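Adhesion and penetration protein autotransporter (Haemophilus influenzae, PDB 3SYJ) promotes bacterial adherence to and invasion of host cells as a self-associating surface autotransporter, whose passenger domain is probably also a serine protease. Local coordinates at residues Tyr96-Arg101 against Pro119-Phe124; Asp169-Ala174 against Lys603-Met608; Ala772-Lys777 against Thr791-Glu796. All coordinates share one frame; numbering follows the deposited sequence.

Contact 1. Residues Tyr96-Arg101 against Pro119-Phe124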
loop_
_atom_site.group_PDB
_atom_site.type_symbol
_atom_site.label_atom_id
_atom_site.label_comp_id
_atom_site.label_asym_id
_atom_site.label_seq_id
_atom_site.Cartn_x
_atom_site.Cartn_y
_atom_site.Cartn_z
ATOM N N TYR A 96 1.732 -64.472 11.344
ATOM C CA TYR A 96 2.547 -64.897 12.473
ATOM C C TYR A 96 2.169 -66.318 12.866
ATOM O O TYR A 96 1.007 -66.586 13.152
ATOM C CB TYR A 96 2.359 -63.948 13.662
ATOM C CG TYR A 96 2.875 -62.554 13.386
ATOM C CD1 TYR A 96 4.225 -62.252 13.531
ATOM C CD2 TYR A 96 2.017 -61.548 12.970
ATOM C CE1 TYR A 96 4.703 -60.982 13.257
ATOM C CE2 TYR A 96 2.478 -60.284 12.706
ATOM C CZ TYR A 96 3.825 -60.007 12.846
ATOM O OH TYR A 96 4.278 -58.747 12.574
ATOM N N LYS A 97 3.145 -67.224 12.886
ATOM C CA LYS A 97 2.883 -68.641 13.157
ATOM C C LYS A 97 3.079 -69.042 14.611
ATOM O O LYS A 97 4.064 -68.676 15.239
ATOM C CB LYS A 97 3.784 -69.531 12.298
ATOM C CG LYS A 97 3.634 -69.341 10.803
ATOM C CD LYS A 97 4.738 -70.075 10.043
ATOM C CE LYS A 97 4.687 -69.765 8.552
ATOM N NZ LYS A 97 5.760 -70.474 7.799
ATOM N N ILE A 98 2.142 -69.825 15.132
ATOM C CA ILE A 98 2.275 -70.424 16.451
ATOM C C ILE A 98 3.322 -71.543 16.411
ATOM O O ILE A 98 3.223 -72.461 15.595
ATOM C CB ILE A 98 0.917 -71.003 16.927
ATOM C CG1 ILE A 98 -0.059 -69.867 17.266
ATOM C CG2 ILE A 98 1.105 -71.939 18.118
ATOM C CD1 ILE A 98 -1.506 -70.317 17.427
ATOM N N VAL A 99 4.320 -71.462 17.287
ATOM C CA VAL A 99 5.380 -72.464 17.340
ATOM C C VAL A 99 5.274 -73.284 18.616
ATOM O O VAL A 99 5.910 -74.324 18.753
ATOM C CB VAL A 99 6.780 -71.816 17.264
ATOM C CG1 VAL A 99 6.905 -70.994 15.990
ATOM C CG2 VAL A 99 7.042 -70.945 18.486
ATOM N N LYS A 100 4.465 -72.807 19.551
ATOM C CA LYS A 100 4.253 -73.497 20.812
ATOM C C LYS A 100 2.965 -72.963 21.423
ATOM O O LYS A 100 2.822 -71.754 21.607
ATOM C CB LYS A 100 5.438 -73.250 21.739
ATOM C CG LYS A 100 5.344 -73.940 23.078
ATOM C CD LYS A 100 5.352 -75.445 22.908
ATOM C CE LYS A 100 5.577 -76.127 24.241
ATOM N NZ LYS A 100 5.252 -77.573 24.189
ATOM N N ARG A 101 2.028 -73.863 21.725
ATOM C CA ARG A 101 0.694 -73.477 22.195
ATOM C C ARG A 101 0.668 -73.102 23.669
ATOM O O ARG A 101 -0.119 -72.255 24.086
ATOM C CB ARG A 101 -0.315 -74.602 21.944
ATOM C CG ARG A 101 -0.343 -75.090 20.511
ATOM C CD ARG A 101 -1.699 -75.656 20.139
ATOM N NE ARG A 101 -2.001 -75.324 18.754
ATOM C CZ ARG A 101 -3.017 -74.562 18.362
ATOM N NH1 ARG A 101 -3.877 -74.065 19.238
ATOM N NH2 ARG A 101 -3.187 -74.323 17.079
ATOM N N PRO A 119 0.096 -69.065 23.420
ATOM C CA PRO A 119 0.898 -69.400 22.239
ATOM C C PRO A 119 2.079 -68.462 22.019
ATOM O O PRO A 119 1.983 -67.252 22.243
ATOM C CB PRO A 119 -0.099 -69.261 21.086
ATOM C CG PRO A 119 -1.431 -69.477 21.708
ATOM C CD PRO A 119 -1.328 -68.898 23.094
ATOM N N ARG A 120 3.194 -69.044 21.586
ATOM C CA ARG A 120 4.382 -68.304 21.185
ATOM C C ARG A 120 4.389 -68.235 19.657
ATOM O O ARG A 120 4.104 -69.230 18.988
ATOM C CB ARG A 120 5.633 -69.026 21.699
ATOM C CG ARG A 120 6.959 -68.339 21.423
ATOM C CD ARG A 120 8.126 -69.253 21.781
ATOM N NE ARG A 120 9.382 -68.516 21.899
ATOM C CZ ARG A 120 10.589 -69.052 21.728
ATOM N NH1 ARG A 120 10.717 -70.338 21.428
ATOM N NH2 ARG A 120 11.673 -68.297 21.851
ATOM N N LEU A 121 4.687 -67.057 19.116
ATOM C CA LEU A 121 4.707 -66.828 17.672
ATOM C C LEU A 121 6.133 -66.922 17.144
ATOM O O LEU A 121 7.081 -66.801 17.903
ATOM C CB LEU A 121 4.126 -65.453 17.359
ATOM C CG LEU A 121 2.725 -65.230 17.926
ATOM C CD1 LEU A 121 2.239 -63.811 17.641
ATOM C CD2 LEU A 121 1.765 -66.256 17.360
ATOM N N HIS A 122 6.289 -67.136 15.844
ATOM C CA HIS A 122 7.619 -67.349 15.292
ATOM C C HIS A 122 8.384 -66.047 15.044
ATOM O O HIS A 122 9.603 -66.072 14.885
ATOM C CB HIS A 122 7.582 -68.251 14.044
ATOM C CG HIS A 122 7.246 -67.537 12.769
ATOM N ND1 HIS A 122 6.097 -66.792 12.607
ATOM C CD2 HIS A 122 7.896 -67.489 11.580
ATOM C CE1 HIS A 122 6.064 -66.300 11.382
ATOM N NE2 HIS A 122 7.145 -66.706 10.739
ATOM N N LYS A 123 7.674 -64.919 15.044
ATOM C CA LYS A 123 8.303 -63.611 14.855
ATOM C C LYS A 123 7.807 -62.583 15.865
ATOM O O LYS A 123 6.676 -62.682 16.339
ATOM C CB LYS A 123 8.018 -63.085 13.453
ATOM C CG LYS A 123 8.699 -63.849 12.332
ATOM C CD LYS A 123 10.182 -63.552 12.257
ATOM C CE LYS A 123 10.803 -64.265 11.061
ATOM N NZ LYS A 123 12.243 -63.912 10.875
ATOM N N PHE A 124 8.644 -61.596 16.188
ATOM C CA PHE A 124 8.192 -60.440 16.969
ATOM C C PHE A 124 7.129 -59.710 16.159
ATOM O O PHE A 124 7.315 -59.479 14.965
ATOM C CB PHE A 124 9.328 -59.457 17.252
ATOM C CG PHE A 124 10.347 -59.951 18.242
ATOM C CD1 PHE A 124 10.153 -61.127 18.939
ATOM C CD2 PHE A 124 11.495 -59.205 18.494
ATOM C CE1 PHE A 124 11.102 -61.564 19.857
ATOM C CE2 PHE A 124 12.440 -59.636 19.416
ATOM C CZ PHE A 124 12.246 -60.815 20.096
#
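His122 meets Lys97 with its CG set between its own backbone N and carbonyl carbon (chi1 83°), and the ring carried from there lies beside the backbone of Tyr96 and Lys97. Lys97 CG stands anti to its carbonyl carbon and lies over one ring face, a CH-pi contact of 4.2 Å to the ring centroid. Lys123 CG covers the opposite face over its centre, so the imidazole is sandwiched between two lysine methylenes, while Tyr96 CA lies in plane at its edge. At the base of the His122 side chain, Val99 CG1 packs against CB at 3.4 Å, the two side chains crossing at about a right angle.

Two backbone bonds fix the strands: Val99 N to Arg120 O at 2.8 Å, nearly straight at 170°, and Arg120 N to Lys100 O at 2.7 Å. A third, from His122 N to Lys97 O, is bent to 124° and weak. Ile98 pairs with Leu121 as an antiparallel non-hydrogen-bonded pair and Lys100 with Arg120 as a hydrogen-bonded one; the one-residue shift between them is a beta bulge. On the Ile98 and Leu121 face, Ile98 CG1 touches both Leu121 CD2 (4.0 Å) and Pro119 CB (3.9 Å).

Within the S6 peptidase region, strand 96-100 is the middle of three antiparallel strands, between 79-80 and 120-121. Ile68 of strand 67-69 packs on Leu121 and Pro119, and helix 332-335 meets Val99 through Leu334. Lys100 salt-bridges Asp317; Lys123 salt-bridges Asp402 and hydrogen-bonds Arg403 O, tying the peptidase region to strand 403-407.

Contact 2. Residues Asp169-Ala174 against Lys603-Met608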
loop_
_atom_site.group_PDB
_atom_site.type_symbol
_atom_site.label_atom_id
_atom_site.label_comp_id
_atom_site.label_asym_id
_atom_site.label_seq_id
_atom_site.Cartn_x
_atom_site.Cartn_y
_atom_site.Cartn_z
ATOM N N ASP A 169 -31.893 -62.723 15.183
ATOM C CA ASP A 169 -31.599 -63.101 13.811
ATOM C C ASP A 169 -30.109 -63.370 13.728
ATOM O O ASP A 169 -29.309 -62.525 14.123
ATOM C CB ASP A 169 -31.934 -61.970 12.842
ATOM C CG ASP A 169 -33.422 -61.707 12.731
ATOM O OD1 ASP A 169 -34.225 -62.616 13.042
ATOM O OD2 ASP A 169 -33.779 -60.579 12.324
ATOM N N GLN A 170 -29.730 -64.539 13.226
ATOM C CA GLN A 170 -28.317 -64.813 12.988
ATOM C C GLN A 170 -27.913 -64.283 11.626
ATOM O O GLN A 170 -28.312 -64.824 10.600
ATOM C CB GLN A 170 -28.005 -66.302 13.066
ATOM C CG GLN A 170 -26.514 -66.548 13.102
ATOM C CD GLN A 170 -26.137 -68.004 12.982
ATOM O OE1 GLN A 170 -25.245 -68.357 12.208
ATOM N NE2 GLN A 170 -26.803 -68.858 13.751
ATOM N N VAL A 171 -27.121 -63.220 11.616
ATOM C CA VAL A 171 -26.824 -62.518 10.377
ATOM C C VAL A 171 -25.534 -63.004 9.714
ATOM O O VAL A 171 -25.341 -62.812 8.516
ATOM C CB VAL A 171 -26.767 -61.009 10.611
ATOM C CG1 VAL A 171 -28.108 -60.521 11.167
ATOM C CG2 VAL A 171 -25.633 -60.671 11.569
ATOM N N ALA A 172 -24.661 -63.646 10.485
ATOM C CA ALA A 172 -23.434 -64.209 9.924
ATOM C C ALA A 172 -22.915 -65.416 10.713
ATOM O O ALA A 172 -23.111 -65.513 11.924
ATOM C CB ALA A 172 -22.352 -63.142 9.815
ATOM N N GLY A 173 -22.252 -66.333 10.014
ATOM C CA GLY A 173 -21.586 -67.447 10.664
ATOM C C GLY A 173 -20.363 -66.962 11.428
ATOM O O GLY A 173 -20.001 -65.787 11.338
ATOM N N ALA A 174 -19.729 -67.858 12.179
ATOM C CA ALA A 174 -18.567 -67.491 12.977
ATOM C C ALA A 174 -17.385 -67.206 12.076
ATOM O O ALA A 174 -17.326 -67.705 10.956
ATOM C CB ALA A 174 -18.214 -68.591 13.949
ATOM N N LYS A 603 -27.550 -59.908 1.094
ATOM C CA LYS A 603 -28.634 -59.089 0.559
ATOM C C LYS A 603 -29.729 -58.860 1.589
ATOM O O LYS A 603 -30.166 -57.732 1.811
ATOM C CB LYS A 603 -29.247 -59.785 -0.656
ATOM C CG LYS A 603 -28.869 -59.204 -2.002
ATOM C CD LYS A 603 -29.952 -58.259 -2.492
ATOM C CE LYS A 603 -30.023 -58.242 -4.011
ATOM N NZ LYS A 603 -31.387 -57.864 -4.494
ATOM N N ARG A 604 -30.158 -59.946 2.218
ATOM C CA ARG A 604 -31.319 -59.931 3.093
ATOM C C ARG A 604 -31.141 -59.052 4.318
ATOM O O ARG A 604 -31.942 -58.153 4.581
ATOM C CB ARG A 604 -31.663 -61.351 3.540
ATOM C CG ARG A 604 -32.762 -61.403 4.579
ATOM C CD ARG A 604 -32.942 -62.810 5.094
ATOM N NE ARG A 604 -34.042 -62.898 6.045
ATOM C CZ ARG A 604 -34.388 -64.015 6.677
ATOM N NH1 ARG A 604 -33.711 -65.139 6.458
ATOM N NH2 ARG A 604 -35.407 -64.010 7.528
ATOM N N TRP A 605 -30.100 -59.328 5.087
ATOM C CA TRP A 605 -29.912 -58.602 6.334
ATOM C C TRP A 605 -29.393 -57.184 6.127
ATOM O O TRP A 605 -29.663 -56.303 6.942
ATOM C CB TRP A 605 -29.096 -59.424 7.329
ATOM C CG TRP A 605 -29.931 -60.553 7.867
ATOM C CD1 TRP A 605 -31.150 -60.449 8.512
ATOM C CD2 TRP A 605 -29.645 -61.944 7.785
ATOM N NE1 TRP A 605 -31.620 -61.695 8.844
ATOM C CE2 TRP A 605 -30.716 -62.630 8.409
ATOM C CE3 TRP A 605 -28.583 -62.680 7.260
ATOM C CZ2 TRP A 605 -30.750 -64.013 8.517
ATOM C CZ3 TRP A 605 -28.619 -64.058 7.365
ATOM C CH2 TRP A 605 -29.696 -64.711 7.988
ATOM N N SER A 606 -28.699 -56.950 5.015
ATOM C CA SER A 606 -28.365 -55.590 4.608
ATOM C C SER A 606 -29.634 -54.770 4.374
ATOM O O SER A 606 -29.736 -53.620 4.818
ATOM C CB SER A 606 -27.513 -55.598 3.338
ATOM O OG SER A 606 -26.235 -56.163 3.582
ATOM N N GLU A 607 -30.602 -55.363 3.676
ATOM C CA GLU A 607 -31.866 -54.683 3.393
ATOM C C GLU A 607 -32.644 -54.397 4.674
ATOM O O GLU A 607 -33.253 -53.340 4.819
ATOM C CB GLU A 607 -32.717 -55.506 2.433
ATOM C CG GLU A 607 -32.351 -55.315 0.976
ATOM C CD GLU A 607 -32.705 -56.526 0.131
ATOM O OE1 GLU A 607 -33.738 -57.169 0.419
ATOM O OE2 GLU A 607 -31.946 -56.834 -0.816
ATOM N N MET A 608 -32.612 -55.348 5.598
ATOM C CA MET A 608 -33.256 -55.197 6.888
ATOM C C MET A 608 -32.615 -54.058 7.672
ATOM O O MET A 608 -33.305 -53.216 8.255
ATOM C CB MET A 608 -33.169 -56.511 7.665
ATOM C CG MET A 608 -33.918 -56.502 8.976
ATOM S SD MET A 608 -34.499 -58.122 9.516
ATOM C CE MET A 608 -34.980 -57.668 11.176
#
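Trp605 lays one face of its indole on the backbone of strand 169-172, and this is where the contact is tight. Gln170 O stands 2.9 Å above the ring plane, offset toward the rim, with CH2 its nearest ring atom at 3.0 Å. Beside it, Val171 CA makes a CH-pi contact, 3.9 Å from the centroid of the six-membered ring. Val171 CG1, anti to its own carbonyl carbon (chi1 -59°), reaches the five-membered ring and meets Trp605 CG at 3.8 Å. Arg604 CD, from the same helix, lies over the opposite face, and the ring of Trp161 meets Trp605 at about 90°.

The other end is looser and more exposed. Met608, its chain extended beyond CG, brings CE to 3.4 Å from Asp169 OD2, with SD a little farther off. That carboxylate oxygen is held by Trp161 NE1 on the adjacent strand. Asp169 OD1 and Arg604 NH2 stay 5.8 Å apart, too far for a salt bridge.

The N-to-C directions of strand 169-172 and helix 603-608 differ by 115°, and the indole bridges the gap between them. Val171 and Ala172 both face Gln159, a classic beta bulge on the edge strand of this small sheet of the peptidase region.

Trp605 NE1 is buried without a partner. With no hydrogen bond across the interface, the helix meets the peptidase region through van der Waals and CH-pi contacts, with a carbonyl oxygen resting on the indole.

Contact 3. Residues Ala772-Lys777 against Thr791-Glu796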
loop_
_atom_site.group_PDB
_atom_site.type_symbol
_atom_site.label_atom_id
_atom_site.label_comp_id
_atom_site.label_asym_id
_atom_site.label_seq_id
_atom_site.Cartn_x
_atom_site.Cartn_y
_atom_site.Cartn_z
ATOM N N ALA A 772 -4.744 -6.222 -21.781
ATOM C CA ALA A 772 -5.468 -7.054 -20.824
ATOM C C ALA A 772 -6.964 -6.749 -20.815
ATOM O O ALA A 772 -7.385 -5.652 -21.178
ATOM C CB ALA A 772 -4.880 -6.889 -19.431
ATOM N N GLN A 773 -7.765 -7.726 -20.403
ATOM C CA GLN A 773 -9.207 -7.537 -20.309
ATOM C C GLN A 773 -9.761 -8.024 -18.975
ATOM O O GLN A 773 -9.370 -9.080 -18.474
ATOM C CB GLN A 773 -9.927 -8.248 -21.454
ATOM C CG GLN A 773 -9.663 -7.634 -22.814
ATOM C CD GLN A 773 -10.737 -7.983 -23.835
ATOM O OE1 GLN A 773 -10.494 -7.950 -25.043
ATOM N NE2 GLN A 773 -11.931 -8.319 -23.353
ATOM N N PHE A 774 -10.676 -7.245 -18.409
ATOM C CA PHE A 774 -11.362 -7.633 -17.186
ATOM C C PHE A 774 -12.862 -7.661 -17.406
ATOM O O PHE A 774 -13.453 -6.684 -17.869
ATOM C CB PHE A 774 -11.030 -6.688 -16.031
ATOM C CG PHE A 774 -11.798 -6.984 -14.765
ATOM C CD1 PHE A 774 -11.538 -8.135 -14.034
ATOM C CD2 PHE A 774 -12.776 -6.112 -14.307
ATOM C CE1 PHE A 774 -12.238 -8.407 -12.868
ATOM C CE2 PHE A 774 -13.478 -6.377 -13.144
ATOM C CZ PHE A 774 -13.208 -7.528 -12.424
ATOM N N SER A 775 -13.473 -8.786 -17.057
ATOM C CA SER A 775 -14.890 -8.984 -17.274
ATOM C C SER A 775 -15.629 -9.223 -15.950
ATOM O O SER A 775 -15.235 -10.058 -15.135
ATOM C CB SER A 775 -15.105 -10.141 -18.248
ATOM O OG SER A 775 -16.424 -10.138 -18.764
ATOM N N LEU A 776 -16.701 -8.467 -15.746
ATOM C CA LEU A 776 -17.503 -8.560 -14.539
ATOM C C LEU A 776 -18.914 -8.941 -14.938
ATOM O O LEU A 776 -19.630 -8.138 -15.534
ATOM C CB LEU A 776 -17.516 -7.210 -13.833
ATOM C CG LEU A 776 -18.258 -7.100 -12.508
ATOM C CD1 LEU A 776 -17.655 -8.047 -11.484
ATOM C CD2 LEU A 776 -18.188 -5.668 -12.020
ATOM N N LYS A 777 -19.312 -10.171 -14.630
ATOM C CA LYS A 777 -20.619 -10.666 -15.044
ATOM C C LYS A 777 -21.459 -11.056 -13.846
ATOM O O LYS A 777 -20.960 -11.675 -12.913
ATOM C CB LYS A 777 -20.470 -11.886 -15.958
ATOM C CG LYS A 777 -19.368 -11.770 -16.985
ATOM C CD LYS A 777 -19.302 -13.008 -17.868
ATOM C CE LYS A 777 -18.122 -12.925 -18.833
ATOM N NZ LYS A 777 -18.140 -14.012 -19.854
ATOM N N THR A 791 -6.341 -1.458 -22.825
ATOM C CA THR A 791 -7.143 -2.342 -21.978
ATOM C C THR A 791 -8.654 -2.163 -22.115
ATOM O O THR A 791 -9.147 -1.062 -22.369
ATOM C CB THR A 791 -6.763 -2.186 -20.494
ATOM O OG1 THR A 791 -7.007 -0.839 -20.073
ATOM C CG2 THR A 791 -5.301 -2.508 -20.294
ATOM N N THR A 792 -9.383 -3.261 -21.935
ATOM C CA THR A 792 -10.837 -3.244 -22.015
ATOM C C THR A 792 -11.487 -3.809 -20.757
ATOM O O THR A 792 -11.183 -4.919 -20.333
ATOM C CB THR A 792 -11.345 -4.055 -23.210
ATOM O OG1 THR A 792 -10.742 -3.567 -24.412
ATOM C CG2 THR A 792 -12.851 -3.936 -23.320
ATOM N N VAL A 793 -12.384 -3.030 -20.164
ATOM C CA VAL A 793 -13.187 -3.503 -19.049
ATOM C C VAL A 793 -14.589 -3.742 -19.579
ATOM O O VAL A 793 -15.100 -2.944 -20.364
ATOM C CB VAL A 793 -13.235 -2.475 -17.901
ATOM C CG1 VAL A 793 -14.215 -2.921 -16.832
ATOM C CG2 VAL A 793 -11.858 -2.278 -17.306
ATOM N N THR A 794 -15.207 -4.839 -19.157
ATOM C CA THR A 794 -16.541 -5.195 -19.625
ATOM C C THR A 794 -17.457 -5.610 -18.476
ATOM O O THR A 794 -17.071 -6.402 -17.619
ATOM C CB THR A 794 -16.470 -6.338 -20.646
ATOM O OG1 THR A 794 -15.544 -5.990 -21.682
ATOM C CG2 THR A 794 -17.839 -6.601 -21.253
ATOM N N LEU A 795 -18.671 -5.069 -18.462
ATOM C CA LEU A 795 -19.671 -5.459 -17.479
ATOM C C LEU A 795 -20.878 -6.095 -18.161
ATOM O O LEU A 795 -21.358 -5.598 -19.181
ATOM C CB LEU A 795 -20.119 -4.251 -16.651
ATOM C CG LEU A 795 -19.251 -3.825 -15.461
ATOM C CD1 LEU A 795 -17.902 -3.313 -15.917
ATOM C CD2 LEU A 795 -19.961 -2.774 -14.623
ATOM N N GLU A 796 -21.365 -7.199 -17.604
ATOM C CA GLU A 796 -22.604 -7.802 -18.090
ATOM C C GLU A 796 -23.493 -8.230 -16.932
ATOM O O GLU A 796 -23.091 -9.044 -16.101
ATOM C CB GLU A 796 -22.328 -9.003 -18.993
ATOM C CG GLU A 796 -23.591 -9.542 -19.652
ATOM C CD GLU A 796 -23.419 -10.932 -20.238
ATOM O OE1 GLU A 796 -22.270 -11.429 -20.294
ATOM O OE2 GLU A 796 -24.441 -11.530 -20.639
HETATM O O HOH W 1 -13.357 -7.415 -21.097
#
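Phe774 and Leu776 share the ladder with Thr792, Thr794 and Glu796, in alternating N-H to C=O bonds between parallel strands. Both groups of Phe774 are used: its N donates to Thr792 O at 3.1 Å and its O accepts from Thr794 N at 2.9 Å. Leu776 repeats the pattern, its N reaching Thr794 O at 2.8 Å and its O taking Glu796 N.

The register is exact, each residue lying beside the one nineteen positions on. Inward, Val793 CG1 lies at the edge of the Phe774 ring, 4.3 Å from CD2, and Leu776 and Leu795 run side by side, pointing the same way. Leu776 CG is anti to its backbone N (chi1 -178°), and CD2 meets Leu795 CG at 4.0 Å. On the other face, Gln773 lies alongside Thr792, its extended chain carrying NE2 to a water at 2.8 Å. That water also lies 2.7 Å from Thr794 OG1 and bonds weakly to Phe774 O, linking the two strands. Lys777 and Glu796 cross farther along, with NZ and OE1 4.9 Å apart and no salt bridge.

Such in-register stacking of parallel strands in successive coils, apolar side chains over apolar ones inside, is characteristic of the right-handed beta-helix of autotransporter passengers. Val766 and Leu768 of strand 766-768 pack on Phe774. Strand 754-758 pairs with 773-777 on the N-terminal side, and strand 810-813 continues the stack beyond 792-796.

How the contacts relate
From the N terminus the three contacts follow in series, none nested in or crossing another. Contact 1 closes a short loop of 17 residues inside the peptidase region. Contact 2 spans 428 residues, from a peptidase edge strand out through the early solenoid coils and back by helix 603-609, so it ties the N-terminal region to the second beta-solenoid repeat region. Contact 3 closes one coil, 13 residues lying between its segments. Centres of contacts 1 and 2 lie about 34 Å apart, whereas that of contact 3 lies about 74 Å from that of contact 1, on the opposite side of the chain's centre, and about 62 Å from that of contact 2, far along the solenoid.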